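Local coordinates for F5/8 type C domain protein (Bacteroides ovatus, PDB 4ZRX) that probably hydrolyses alpha-L-fucosyl linkages in glycans, being a putative alpha-L-fucosidase with a TIM-barrel domain and a C-terminal F5/8 type C domain, at residues 82-87 and 343-348; 125-130 and 139-144; 328-333 and 339-344. All coordinates share one frame; numbering follows the deposited sequence.

Interaction 1 of 3, residues 82-87 and 343-348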
ATOM      1  N   ARG A  82       9.324  18.812  -4.977  1.00 21.44           N
ATOM      2  CA  ARG A  82       9.807  18.652  -6.362  1.00 23.10           C
ATOM      3  C   ARG A  82       9.909  17.141  -6.707  1.00 22.22           C
ATOM      4  O   ARG A  82       9.474  16.676  -7.770  1.00 22.28           O
ATOM      5  CB  ARG A  82      11.171  19.301  -6.559  1.00 26.07           C
ATOM      6  CG  ARG A  82      11.741  19.195  -8.001  1.00 28.70           C
ATOM      7  CD  ARG A  82      13.132  19.876  -8.175  1.00 32.80           C
ATOM      8  NE  ARG A  82      14.154  19.356  -7.273  1.00 33.73           N
ATOM      9  CZ  ARG A  82      14.602  19.951  -6.157  1.00 37.78           C
ATOM     10  NH1 ARG A  82      14.126  21.115  -5.700  1.00 37.96           N
ATOM     11  NH2 ARG A  82      15.540  19.339  -5.441  1.00 40.34           N
ATOM     12  N   THR A  83      10.498  16.390  -5.782  1.00 21.77           N
ATOM     13  CA  THR A  83      10.655  14.959  -5.947  1.00 21.52           C
ATOM     14  C   THR A  83       9.283  14.301  -6.162  1.00 20.83           C
ATOM     15  O   THR A  83       9.099  13.521  -7.106  1.00 20.73           O
ATOM     16  CB  THR A  83      11.312  14.369  -4.741  1.00 22.81           C
ATOM     17  OG1 THR A  83      12.651  14.870  -4.648  1.00 23.71           O
ATOM     18  CG2 THR A  83      11.370  12.841  -4.812  1.00 23.68           C
ATOM     19  N   LEU A  84       8.335  14.658  -5.310  1.00 19.71           N
ATOM     20  CA  LEU A  84       7.027  14.015  -5.333  1.00 19.05           C
ATOM     21  C   LEU A  84       6.165  14.460  -6.533  1.00 18.75           C
ATOM     22  O   LEU A  84       5.417  13.669  -7.107  1.00 18.04           O
ATOM     23  CB  LEU A  84       6.310  14.283  -4.001  1.00 19.66           C
ATOM     24  CG  LEU A  84       7.075  13.583  -2.836  1.00 19.95           C
ATOM     25  CD1 LEU A  84       6.510  14.034  -1.509  1.00 20.17           C
ATOM     26  CD2 LEU A  84       7.011  12.052  -2.947  1.00 20.23           C
ATOM     27  N   LYS A  85       6.323  15.725  -6.950  1.00 19.15           N
ATOM     28  CA  LYS A  85       5.658  16.203  -8.169  1.00 21.04           C
ATOM     29  C   LYS A  85       6.156  15.452  -9.368  1.00 20.91           C
ATOM     30  O   LYS A  85       5.341  14.904 -10.149  1.00 21.96           O
ATOM     31  CB  LYS A  85       5.904  17.685  -8.327  1.00 22.48           C
ATOM     32  CG  LYS A  85       5.203  18.337  -9.473  1.00 24.70           C
ATOM     33  CD  LYS A  85       3.781  18.736  -9.103  1.00 26.06           C
ATOM     34  CE  LYS A  85       3.144  19.542 -10.299  1.00 27.97           C
ATOM     35  NZ  LYS A  85       1.725  19.797  -9.879  1.00 28.38           N
ATOM     36  N   GLU A  86       7.467  15.353  -9.488  1.00 21.90           N
ATOM     37  CA  GLU A  86       8.093  14.657 -10.592  1.00 24.44           C
ATOM     38  C   GLU A  86       7.759  13.163 -10.593  1.00 23.57           C
ATOM     39  O   GLU A  86       7.643  12.568 -11.654  1.00 24.46           O
ATOM     40  CB  GLU A  86       9.603  14.800 -10.563  1.00 27.30           C
ATOM     41  CG  GLU A  86      10.157  16.215 -10.957  1.00 31.04           C
ATOM     42  CD  GLU A  86      11.668  16.373 -10.674  1.00 35.91           C
ATOM     43  OE1 GLU A  86      12.353  15.405 -10.235  1.00 39.32           O
ATOM     44  OE2 GLU A  86      12.162  17.502 -10.858  1.00 42.37           O
ATOM     45  N   ALA A  87       7.564  12.584  -9.422  1.00 22.15           N
ATOM     46  CA  ALA A  87       7.161  11.177  -9.285  1.00 21.40           C
ATOM     47  C   ALA A  87       5.690  10.888  -9.491  1.00 20.19           C
ATOM     48  O   ALA A  87       5.296   9.750  -9.438  1.00 19.96           O
ATOM     49  CB  ALA A  87       7.585  10.654  -7.915  1.00 22.07           C
ATOM     50  N   LYS A 343      15.469   7.485  -6.034  1.00 21.09           N
ATOM     51  CA  LYS A 343      15.743   6.662  -7.183  1.00 22.40           C
ATOM     52  C   LYS A 343      14.574   5.707  -7.435  1.00 20.29           C
ATOM     53  O   LYS A 343      14.184   5.503  -8.583  1.00 19.57           O
ATOM     54  CB  LYS A 343      17.024   5.868  -6.979  1.00 25.37           C
ATOM     55  CG  LYS A 343      17.518   5.151  -8.210  1.00 30.29           C
ATOM     56  CD  LYS A 343      18.836   4.493  -7.927  1.00 34.60           C
ATOM     57  CE  LYS A 343      19.278   3.711  -9.139  1.00 39.82           C
ATOM     58  NZ  LYS A 343      20.693   3.391  -9.035  1.00 44.29           N
ATOM     59  N   ARG A 344      14.064   5.100  -6.376  1.00 19.60           N
ATOM     60  CA  ARG A 344      12.974   4.161  -6.514  1.00 18.65           C
ATOM     61  C   ARG A 344      11.643   4.848  -6.965  1.00 18.45           C
ATOM     62  O   ARG A 344      10.894   4.277  -7.787  1.00 17.55           O
ATOM     63  CB  ARG A 344      12.782   3.361  -5.221  1.00 19.28           C
ATOM     64  CG  ARG A 344      11.677   2.355  -5.294  1.00 18.92           C
ATOM     65  CD  ARG A 344      11.838   1.263  -6.377  1.00 20.42           C
ATOM     66  NE  ARG A 344      13.222   0.881  -6.600  1.00 22.58           N
ATOM     67  CZ  ARG A 344      13.968   0.185  -5.755  1.00 23.79           C
ATOM     68  NH1 ARG A 344      13.505  -0.237  -4.576  1.00 23.59           N
ATOM     69  NH2 ARG A 344      15.245  -0.080  -6.103  1.00 26.22           N
ATOM     70  N   LEU A 345      11.399   6.050  -6.499  1.00 17.86           N
ATOM     71  CA  LEU A 345      10.241   6.816  -6.944  1.00 18.78           C
ATOM     72  C   LEU A 345      10.315   7.166  -8.411  1.00 19.65           C
ATOM     73  O   LEU A 345       9.309   7.117  -9.105  1.00 19.23           O
ATOM     74  CB  LEU A 345      10.058   8.085  -6.117  1.00 18.95           C
ATOM     75  CG  LEU A 345       9.566   7.875  -4.680  1.00 19.46           C
ATOM     76  CD1 LEU A 345       9.570   9.174  -3.925  1.00 20.39           C
ATOM     77  CD2 LEU A 345       8.158   7.251  -4.675  1.00 20.13           C
ATOM     78  N   LYS A 346      11.526   7.517  -8.877  1.00 20.57           N
ATOM     79  CA  LYS A 346      11.748   7.793 -10.294  1.00 22.75           C
ATOM     80  C   LYS A 346      11.505   6.536 -11.130  1.00 21.51           C
ATOM     81  O   LYS A 346      10.858   6.589 -12.179  1.00 20.71           O
ATOM     82  CB  LYS A 346      13.169   8.282 -10.546  1.00 26.29           C
ATOM     83  CG  LYS A 346      13.361   9.672  -9.970  1.00 31.16           C
ATOM     84  CD  LYS A 346      14.759  10.255 -10.237  1.00 36.55           C
ATOM     85  CE  LYS A 346      14.867  11.648  -9.689  1.00 40.40           C
ATOM     86  NZ  LYS A 346      16.287  12.019  -9.567  1.00 44.53           N
ATOM     87  N   GLU A 347      12.045   5.427 -10.672  1.00 20.86           N
ATOM     88  CA  GLU A 347      11.809   4.124 -11.340  1.00 21.45           C
ATOM     89  C   GLU A 347      10.327   3.788 -11.439  1.00 19.58           C
ATOM     90  O   GLU A 347       9.875   3.285 -12.453  1.00 19.82           O
ATOM     91  CB  GLU A 347      12.536   3.004 -10.650  1.00 22.03           C
ATOM     92  CG  GLU A 347      14.066   3.077 -10.853  1.00 24.20           C
ATOM     93  CD  GLU A 347      14.833   2.124  -9.929  1.00 26.20           C
ATOM     94  OE1 GLU A 347      14.196   1.342  -9.151  1.00 24.78           O
ATOM     95  OE2 GLU A 347      16.102   2.136 -10.021  1.00 29.74           O
ATOM     96  N   PHE A 348       9.592   4.047 -10.360  1.00 18.74           N
ATOM     97  CA  PHE A 348       8.176   3.746 -10.296  1.00 18.10           C
ATOM     98  C   PHE A 348       7.423   4.662 -11.243  1.00 18.27           C
ATOM     99  O   PHE A 348       6.537   4.227 -11.979  1.00 18.04           O
ATOM    100  CB  PHE A 348       7.774   3.869  -8.843  1.00 17.30           C
ATOM    101  CG  PHE A 348       6.324   3.575  -8.503  1.00 17.17           C
ATOM    102  CD1 PHE A 348       5.580   2.576  -9.148  1.00 17.56           C
ATOM    103  CD2 PHE A 348       5.735   4.241  -7.422  1.00 17.34           C
ATOM    104  CE1 PHE A 348       4.296   2.298  -8.763  1.00 17.34           C
ATOM    105  CE2 PHE A 348       4.423   4.000  -7.055  1.00 17.05           C
ATOM    106  CZ  PHE A 348       3.691   3.001  -7.708  1.00 16.82           C
TER
HETATM  107  O   HOH W   1       6.431   7.401  -8.539  1.00 18.84           O
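Leu345 reaches from its helix to three residues of 82-87, and its side chain is the apolar centre of the contact. Its CB lies 4.0 Å from Ala87 CB, where the small methyl of alanine lets the two backbones come close. Further out, CD1 of Leu345 meets Leu84 CD2 at 4.0 Å. Leu84 starts out pointing away, and its branched end is what turns back to the contact. Thr83 CG2 reaches the same Leu345 CD1 at 4.2 Å: it stands anti to the backbone N, which leaves OG1 beside that N to bond Gln79 O one turn earlier, so threonine gives methyl and hydroxyl separate tasks. Beside this apolar patch a water donates to both backbones, at 2.8 Å to Ala87 O and 2.9 Å to Leu345 O; the carbonyl of Ala87 also accepts from Arg352. The outer side is looser. There Glu86 and Lys346 are exposed, and Glu86 OE1 stays 5.2 Å from Lys346 NZ, so any attraction between these opposite charges is probably weak. On the helix of 343-348, Arg344 NE bonds Glu347 OE1 in a nearly straight salt bridge. Helix 77-86 and helix 339-356 thus pack as neighbours, with Leu84 also resting on Ala46 and Leu48 of strand 44-48, Leu345 on Ile291, and Phe348 on helix 308-316.

Interaction 2 of 3, residues 125-130 and 139-144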
ATOM      1  N   ASP A 125       9.003  26.506  11.141  1.00 21.79           N
ATOM      2  CA  ASP A 125       7.669  26.014  10.974  1.00 20.69           C
ATOM      3  C   ASP A 125       7.693  25.075   9.744  1.00 19.60           C
ATOM      4  O   ASP A 125       7.820  25.520   8.613  1.00 19.45           O
ATOM      5  CB  ASP A 125       6.741  27.206  10.731  1.00 21.06           C
ATOM      6  CG  ASP A 125       5.286  26.792  10.567  1.00 21.01           C
ATOM      7  OD1 ASP A 125       5.032  25.590  10.240  1.00 20.19           O
ATOM      8  OD2 ASP A 125       4.425  27.701  10.698  1.00 21.37           O
ATOM      9  N   VAL A 126       7.654  23.775  10.007  1.00 19.32           N
ATOM     10  CA  VAL A 126       7.790  22.777   8.921  1.00 18.51           C
ATOM     11  C   VAL A 126       6.584  22.867   8.015  1.00 17.91           C
ATOM     12  O   VAL A 126       6.693  22.699   6.809  1.00 18.02           O
ATOM     13  CB  VAL A 126       7.918  21.378   9.449  1.00 18.47           C
ATOM     14  CG1 VAL A 126       8.058  20.378   8.326  1.00 17.89           C
ATOM     15  CG2 VAL A 126       9.162  21.286  10.389  1.00 19.37           C
ATOM     16  N   VAL A 127       5.431  23.081   8.632  1.00 17.85           N
ATOM     17  CA  VAL A 127       4.182  23.144   7.877  1.00 18.15           C
ATOM     18  C   VAL A 127       4.245  24.314   6.898  1.00 18.73           C
ATOM     19  O   VAL A 127       3.870  24.188   5.735  1.00 18.26           O
ATOM     20  CB  VAL A 127       2.969  23.229   8.818  1.00 18.38           C
ATOM     21  CG1 VAL A 127       1.648  23.207   8.071  1.00 18.75           C
ATOM     22  CG2 VAL A 127       2.960  22.099   9.875  1.00 18.07           C
ATOM     23  N   LYS A 128       4.754  25.453   7.356  1.00 19.28           N
ATOM     24  CA  LYS A 128       4.936  26.594   6.518  1.00 20.89           C
ATOM     25  C   LYS A 128       5.894  26.323   5.372  1.00 20.22           C
ATOM     26  O   LYS A 128       5.603  26.697   4.234  1.00 20.22           O
ATOM     27  CB  LYS A 128       5.432  27.782   7.360  1.00 23.81           C
ATOM     28  CG  LYS A 128       5.569  29.096   6.527  1.00 27.60           C
ATOM     29  CD  LYS A 128       5.968  30.292   7.417  1.00 31.83           C
ATOM     30  CE  LYS A 128       7.298  30.071   8.056  1.00 37.08           C
ATOM     31  NZ  LYS A 128       8.376  29.379   7.222  1.00 39.68           N
ATOM     32  N   GLU A 129       7.044  25.705   5.639  1.00 19.76           N
ATOM     33  CA  GLU A 129       7.990  25.429   4.586  1.00 20.21           C
ATOM     34  C   GLU A 129       7.378  24.479   3.533  1.00 19.65           C
ATOM     35  O   GLU A 129       7.603  24.676   2.334  1.00 19.11           O
ATOM     36  CB  GLU A 129       9.271  24.830   5.133  1.00 21.62           C
ATOM     37  CG  GLU A 129       9.965  25.793   6.081  1.00 24.29           C
ATOM     38  CD  GLU A 129      11.458  25.613   6.252  1.00 28.26           C
ATOM     39  OE1 GLU A 129      12.105  25.057   5.358  1.00 29.60           O
ATOM     40  OE2 GLU A 129      12.007  26.149   7.278  1.00 31.54           O
ATOM     41  N   LEU A 130       6.622  23.482   3.995  1.00 19.14           N
ATOM     42  CA  LEU A 130       5.962  22.569   3.067  1.00 18.49           C
ATOM     43  C   LEU A 130       4.933  23.333   2.229  1.00 19.03           C
ATOM     44  O   LEU A 130       4.843  23.148   0.997  1.00 19.04           O
ATOM     45  CB  LEU A 130       5.276  21.406   3.794  1.00 18.02           C
ATOM     46  CG  LEU A 130       4.585  20.418   2.851  1.00 17.77           C
ATOM     47  CD1 LEU A 130       5.526  19.838   1.855  1.00 18.16           C
ATOM     48  CD2 LEU A 130       3.962  19.322   3.718  1.00 18.49           C
HETATM   49  N   MSE A 139       1.136  21.961  -5.931  1.00 21.99           N
HETATM   50  CA  MSE A 139       0.867  20.664  -5.366  1.00 21.77           C
HETATM   51  C   MSE A 139      -0.192  20.809  -4.305  1.00 20.83           C
HETATM   52  O   MSE A 139      -0.093  21.673  -3.424  1.00 20.24           O
HETATM   53  CB  MSE A 139       2.159  20.066  -4.781  1.00 22.39           C
HETATM   54  CG  MSE A 139       1.977  18.843  -3.868  1.00 22.35           C
HETATM   55 SE   MSE A 139       1.653  17.273  -5.008  0.75 25.86          SE
HETATM   56  CE  MSE A 139       3.425  16.755  -5.450  1.00 23.47           C
ATOM     57  N   LYS A 140      -1.170  19.905  -4.291  1.00 20.32           N
ATOM     58  CA  LYS A 140      -2.214  19.939  -3.274  1.00 20.14           C
ATOM     59  C   LYS A 140      -1.618  19.482  -1.926  1.00 19.47           C
ATOM     60  O   LYS A 140      -0.607  18.776  -1.890  1.00 19.23           O
ATOM     61  CB  LYS A 140      -3.413  19.090  -3.630  1.00 22.31           C
ATOM     62  CG  LYS A 140      -4.231  19.645  -4.804  1.00 24.88           C
ATOM     63  CD  LYS A 140      -5.355  18.598  -5.050  1.00 29.35           C
ATOM     64  CE  LYS A 140      -5.655  18.457  -6.468  1.00 35.80           C
ATOM     65  NZ  LYS A 140      -6.293  19.633  -6.972  1.00 38.06           N
ATOM     66  N   PHE A 141      -2.256  19.909  -0.858  1.00 18.67           N
ATOM     67  CA  PHE A 141      -1.687  19.830   0.501  1.00 20.10           C
ATOM     68  C   PHE A 141      -2.740  19.280   1.383  1.00 18.83           C
ATOM     69  O   PHE A 141      -3.920  19.738   1.371  1.00 18.87           O
ATOM     70  CB  PHE A 141      -1.307  21.284   0.882  1.00 21.10           C
ATOM     71  CG  PHE A 141      -0.890  21.500   2.282  1.00 22.68           C
ATOM     72  CD1 PHE A 141       0.372  21.192   2.674  1.00 24.02           C
ATOM     73  CD2 PHE A 141      -1.743  22.103   3.165  1.00 23.59           C
ATOM     74  CE1 PHE A 141       0.812  21.511   3.995  1.00 26.00           C
ATOM     75  CE2 PHE A 141      -1.346  22.390   4.485  1.00 24.81           C
ATOM     76  CZ  PHE A 141      -0.067  22.103   4.886  1.00 24.68           C
ATOM     77  N   GLY A 142      -2.317  18.373   2.245  1.00 17.38           N
ATOM     78  CA  GLY A 142      -3.167  17.812   3.254  1.00 17.19           C
ATOM     79  C   GLY A 142      -2.439  17.708   4.585  1.00 17.81           C
ATOM     80  O   GLY A 142      -1.220  17.751   4.633  1.00 16.58           O
ATOM     81  N   VAL A 143      -3.203  17.598   5.672  1.00 17.69           N
ATOM     82  CA  VAL A 143      -2.665  17.478   7.004  1.00 18.18           C
ATOM     83  C   VAL A 143      -3.186  16.283   7.790  1.00 17.34           C
ATOM     84  O   VAL A 143      -4.363  15.994   7.776  1.00 17.84           O
ATOM     85  CB  VAL A 143      -2.819  18.763   7.846  1.00 20.78           C
ATOM     86  CG1 VAL A 143      -2.066  19.908   7.168  1.00 22.38           C
ATOM     87  CG2 VAL A 143      -4.253  19.089   8.014  1.00 21.15           C
ATOM     88  N   TYR A 144      -2.276  15.673   8.539  1.00 16.44           N
ATOM     89  CA  TYR A 144      -2.517  14.595   9.503  1.00 16.44           C
ATOM     90  C   TYR A 144      -2.343  15.260  10.865  1.00 17.73           C
ATOM     91  O   TYR A 144      -1.299  15.831  11.149  1.00 18.15           O
ATOM     92  CB  TYR A 144      -1.509  13.486   9.294  1.00 16.34           C
ATOM     93  CG  TYR A 144      -1.475  12.366  10.297  1.00 15.59           C
ATOM     94  CD1 TYR A 144      -1.002  12.540  11.565  1.00 15.38           C
ATOM     95  CD2 TYR A 144      -1.782  11.071   9.906  1.00 16.36           C
ATOM     96  CE1 TYR A 144      -0.956  11.511  12.451  1.00 15.93           C
ATOM     97  CE2 TYR A 144      -1.680  10.016  10.767  1.00 16.44           C
ATOM     98  CZ  TYR A 144      -1.263  10.237  12.077  1.00 16.88           C
ATOM     99  OH  TYR A 144      -1.179   9.274  13.031  1.00 17.83           O
TER
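Lys128 N donates to Asp125 OD1 at 2.9 Å and 165°, the N-cap bond that starts helix 126-137. The helix is the middle element of a beta-alpha-beta crossover of the TIM barrel, joining strand 91-97 to its parallel neighbour 140-145. The NH meets the oxygen from above the carboxylate plane; aspartate suits the cap because its short side chain can fold back onto the first turn, and its other oxygen, OD2, bonds Tyr176. One helical turn apart, Val127 and Leu130 both touch strand residue Phe141, whose side chain spans the distance between helix and strand. With CG anti to the backbone N (chi1 172°), the ring stretches out to the helix, which also covers it with Arg131 and Cys134. Gly142, next along the strand, has no side chain; its backbone pairs with Val92 and Leu94. Leu130 also packs on Val81 and Leu94, so a branched apolar residue serves helix, strand and ring together. Both aliphatic groups come to the ring near its plane, not over a face: Leu130 CD2 is 3.8 Å from Phe141 CE1, and Val127 CG1 touches Phe141 CZ at 3.8 Å.

Interaction 3 of 3, residues 328-333 and 339-344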
ATOM      1  N   ASN A 328       3.630   6.484   1.605  1.00 13.76           N
ATOM      2  CA  ASN A 328       4.451   7.272   2.504  1.00 13.99           C
ATOM      3  C   ASN A 328       5.908   7.224   2.145  1.00 14.26           C
ATOM      4  O   ASN A 328       6.445   6.134   1.952  1.00 14.66           O
ATOM      5  CB  ASN A 328       4.312   6.725   3.927  1.00 14.11           C
ATOM      6  CG  ASN A 328       5.274   7.375   4.895  1.00 15.16           C
ATOM      7  OD1 ASN A 328       5.116   8.558   5.300  1.00 14.97           O
ATOM      8  ND2 ASN A 328       6.317   6.599   5.309  1.00 13.81           N
ATOM      9  N   ILE A 329       6.524   8.392   2.155  1.00 14.95           N
ATOM     10  CA  ILE A 329       7.974   8.506   1.934  1.00 15.53           C
ATOM     11  C   ILE A 329       8.486   9.416   3.051  1.00 15.92           C
ATOM     12  O   ILE A 329       8.124  10.616   3.103  1.00 16.48           O
ATOM     13  CB  ILE A 329       8.324   9.131   0.536  1.00 17.22           C
ATOM     14  CG1 ILE A 329       7.739   8.250  -0.593  1.00 18.93           C
ATOM     15  CG2 ILE A 329       9.833   9.250   0.406  1.00 18.44           C
ATOM     16  CD1 ILE A 329       6.462   8.719  -1.067  1.00 19.34           C
ATOM     17  N   PRO A 330       9.297   8.866   3.943  1.00 15.31           N
ATOM     18  CA  PRO A 330       9.636   9.661   5.144  1.00 15.36           C
ATOM     19  C   PRO A 330      10.903  10.471   4.995  1.00 15.91           C
ATOM     20  O   PRO A 330      11.951   9.874   4.785  1.00 16.23           O
ATOM     21  CB  PRO A 330       9.867   8.611   6.188  1.00 16.31           C
ATOM     22  CG  PRO A 330      10.336   7.399   5.416  1.00 16.02           C
ATOM     23  CD  PRO A 330       9.725   7.467   4.063  1.00 15.88           C
ATOM     24  N   PRO A 331      10.859  11.787   5.198  1.00 15.91           N
ATOM     25  CA  PRO A 331      12.100  12.558   5.214  1.00 17.04           C
ATOM     26  C   PRO A 331      12.995  12.133   6.371  1.00 17.59           C
ATOM     27  O   PRO A 331      12.523  11.729   7.432  1.00 17.96           O
ATOM     28  CB  PRO A 331      11.626  13.995   5.356  1.00 17.06           C
ATOM     29  CG  PRO A 331      10.232  13.992   4.797  1.00 16.72           C
ATOM     30  CD  PRO A 331       9.663  12.652   5.267  1.00 16.03           C
ATOM     31  N   ASP A 332      14.300  12.229   6.156  1.00 18.70           N
ATOM     32  CA  ASP A 332      15.284  11.765   7.106  1.00 18.67           C
ATOM     33  C   ASP A 332      15.758  12.846   8.114  1.00 18.85           C
ATOM     34  O   ASP A 332      15.105  13.907   8.250  1.00 18.38           O
ATOM     35  CB  ASP A 332      16.443  11.160   6.299  1.00 19.09           C
ATOM     36  CG  ASP A 332      17.281  12.163   5.580  1.00 20.44           C
ATOM     37  OD1 ASP A 332      17.111  13.386   5.726  1.00 19.53           O
ATOM     38  OD2 ASP A 332      18.193  11.663   4.852  1.00 22.37           O
ATOM     39  N   ARG A 333      16.855  12.557   8.841  1.00 19.34           N
ATOM     40  CA  ARG A 333      17.334  13.507   9.868  1.00 20.49           C
ATOM     41  C   ARG A 333      18.022  14.739   9.283  1.00 20.66           C
ATOM     42  O   ARG A 333      18.265  15.721  10.003  1.00 21.74           O
ATOM     43  CB  ARG A 333      18.233  12.817  10.873  1.00 21.79           C
ATOM     44  CG  ARG A 333      17.519  11.775  11.663  1.00 21.94           C
ATOM     45  CD  ARG A 333      18.402  11.178  12.748  1.00 23.64           C
ATOM     46  NE  ARG A 333      17.727  10.038  13.373  1.00 23.43           N
ATOM     47  CZ  ARG A 333      18.260   9.241  14.284  1.00 25.60           C
ATOM     48  NH1 ARG A 333      19.495   9.485  14.735  1.00 26.41           N
ATOM     49  NH2 ARG A 333      17.549   8.206  14.743  1.00 25.94           N
ATOM     50  N   GLU A 339      18.174   9.429  -0.847  1.00 21.98           N
ATOM     51  CA  GLU A 339      18.563   9.116  -2.211  1.00 23.74           C
ATOM     52  C   GLU A 339      17.968   7.831  -2.748  1.00 22.96           C
ATOM     53  O   GLU A 339      17.604   7.736  -3.949  1.00 23.06           O
ATOM     54  CB  GLU A 339      20.080   8.942  -2.217  1.00 26.04           C
ATOM     55  CG  GLU A 339      20.891  10.290  -2.041  1.00 28.64           C
ATOM     56  CD  GLU A 339      21.087  10.775  -0.555  1.00 29.41           C
ATOM     57  OE1 GLU A 339      20.654  10.118   0.424  1.00 27.37           O
ATOM     58  OE2 GLU A 339      21.743  11.847  -0.382  1.00 32.55           O
ATOM     59  N   ALA A 340      17.947   6.804  -1.890  1.00 22.52           N
ATOM     60  CA  ALA A 340      17.405   5.510  -2.270  1.00 22.80           C
ATOM     61  C   ALA A 340      15.913   5.648  -2.657  1.00 21.07           C
ATOM     62  O   ALA A 340      15.502   5.111  -3.675  1.00 21.60           O
ATOM     63  CB  ALA A 340      17.559   4.441  -1.148  1.00 22.75           C
ATOM     64  N   ASP A 341      15.153   6.337  -1.818  1.00 20.42           N
ATOM     65  CA  ASP A 341      13.694   6.601  -2.061  1.00 19.14           C
ATOM     66  C   ASP A 341      13.525   7.395  -3.359  1.00 19.56           C
ATOM     67  O   ASP A 341      12.648   7.078  -4.161  1.00 19.02           O
ATOM     68  CB  ASP A 341      13.071   7.342  -0.904  1.00 19.90           C
ATOM     69  CG  ASP A 341      13.405   6.695   0.513  1.00 22.98           C
ATOM     70  OD1 ASP A 341      14.579   6.267   0.805  1.00 24.32           O
ATOM     71  OD2 ASP A 341      12.474   6.615   1.339  1.00 23.71           O
ATOM     72  N   ILE A 342      14.373   8.406  -3.587  1.00 19.73           N
ATOM     73  CA  ILE A 342      14.295   9.205  -4.809  1.00 20.67           C
ATOM     74  C   ILE A 342      14.449   8.324  -6.045  1.00 20.65           C
ATOM     75  O   ILE A 342      13.642   8.384  -6.980  1.00 20.76           O
ATOM     76  CB  ILE A 342      15.326  10.329  -4.827  1.00 22.76           C
ATOM     77  CG1 ILE A 342      15.016  11.401  -3.771  1.00 23.17           C
ATOM     78  CG2 ILE A 342      15.382  10.951  -6.220  1.00 24.35           C
ATOM     79  CD1 ILE A 342      16.145  12.359  -3.496  1.00 24.82           C
ATOM     80  N   LYS A 343      15.469   7.485  -6.034  1.00 21.09           N
ATOM     81  CA  LYS A 343      15.743   6.662  -7.183  1.00 22.40           C
ATOM     82  C   LYS A 343      14.574   5.707  -7.435  1.00 20.29           C
ATOM     83  O   LYS A 343      14.184   5.503  -8.583  1.00 19.57           O
ATOM     84  CB  LYS A 343      17.024   5.868  -6.979  1.00 25.37           C
ATOM     85  CG  LYS A 343      17.518   5.151  -8.210  1.00 30.29           C
ATOM     86  CD  LYS A 343      18.836   4.493  -7.927  1.00 34.60           C
ATOM     87  CE  LYS A 343      19.278   3.711  -9.139  1.00 39.82           C
ATOM     88  NZ  LYS A 343      20.693   3.391  -9.035  1.00 44.29           N
ATOM     89  N   ARG A 344      14.064   5.100  -6.376  1.00 19.60           N
ATOM     90  CA  ARG A 344      12.974   4.161  -6.514  1.00 18.65           C
ATOM     91  C   ARG A 344      11.643   4.848  -6.965  1.00 18.45           C
ATOM     92  O   ARG A 344      10.894   4.277  -7.787  1.00 17.55           O
ATOM     93  CB  ARG A 344      12.782   3.361  -5.221  1.00 19.28           C
ATOM     94  CG  ARG A 344      11.677   2.355  -5.294  1.00 18.92           C
ATOM     95  CD  ARG A 344      11.838   1.263  -6.377  1.00 20.42           C
ATOM     96  NE  ARG A 344      13.222   0.881  -6.600  1.00 22.58           N
ATOM     97  CZ  ARG A 344      13.968   0.185  -5.755  1.00 23.79           C
ATOM     98  NH1 ARG A 344      13.505  -0.237  -4.576  1.00 23.59           N
ATOM     99  NH2 ARG A 344      15.245  -0.080  -6.103  1.00 26.22           N
TER
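The flat carboxylate of Asp341 lays neither face on the loop 328-333. Instead OD2 turns to it, and the two carbons it meets, Ile329 CG2 and Pro330 CD, both approach at a low tilt to the carboxylate plane. Ile329 CG2 is 3.8 Å from Asp341 OD2 and also brushes Asp341 CB at 4.0 Å, the two side chains sliding past each other in opposite directions. Pro330 stands about at a right angle to the aspartate, its ring carbon CD 4.0 Å from Asp341 OD2; being bonded to the ring nitrogen, this carbon is slightly electron-poor and a tolerable neighbour for an acidic oxygen. Arg292 forms a salt bridge with OD1, which probably offsets the cost of burying the charge, and Pro330 packs on Arg292 as well; OD2 too is hydrogen-bonded elsewhere in the structure. The acid keeps CG beside its own backbone N (chi1 -49°), which carries the group off the first turn of the helix toward the loop. Ile329 suits the place because its two branches part: CG2 goes to the aspartate, while the longer arm packs toward helix 77-86. Asp332 in the loop and Glu339 at the start of the helix carry like charges, and Arg334 forms salt bridges with both, which probably eases their repulsion. Pro330 and Pro331, in succession, restrict the extended backbone here. Strand 324-328, this connection and helix 339-356 form a beta-alpha unit of the TIM barrel, the loop leaving the strand's C-terminal end, where enzymes of this fold have their active sites.

In the fold
Helix 77-86, after barrel strand 44-48, ends in 82-87, which is joined by 343-348 more than 250 residues on. Interaction 2 closes a short loop soon after this helix, packing helix 126-137 against strand 140-145, and lies nested within the long loop of interaction 1. After the last barrel strand, 324-328, which pairs with 44-48, interaction 3 closes another short loop. The ranges of interactions 1 and 3 overlap at Lys343 and Arg344, but the contacts are made by Leu345 and Asp341 of the same helix; Ile329 packs on both Leu84 and Leu345. The CE methyl of selenomethionine Met139 touches the backbone of Leu84 and Lys85, linking interactions 2 and 1, whereas interactions 2 and 3 do not touch.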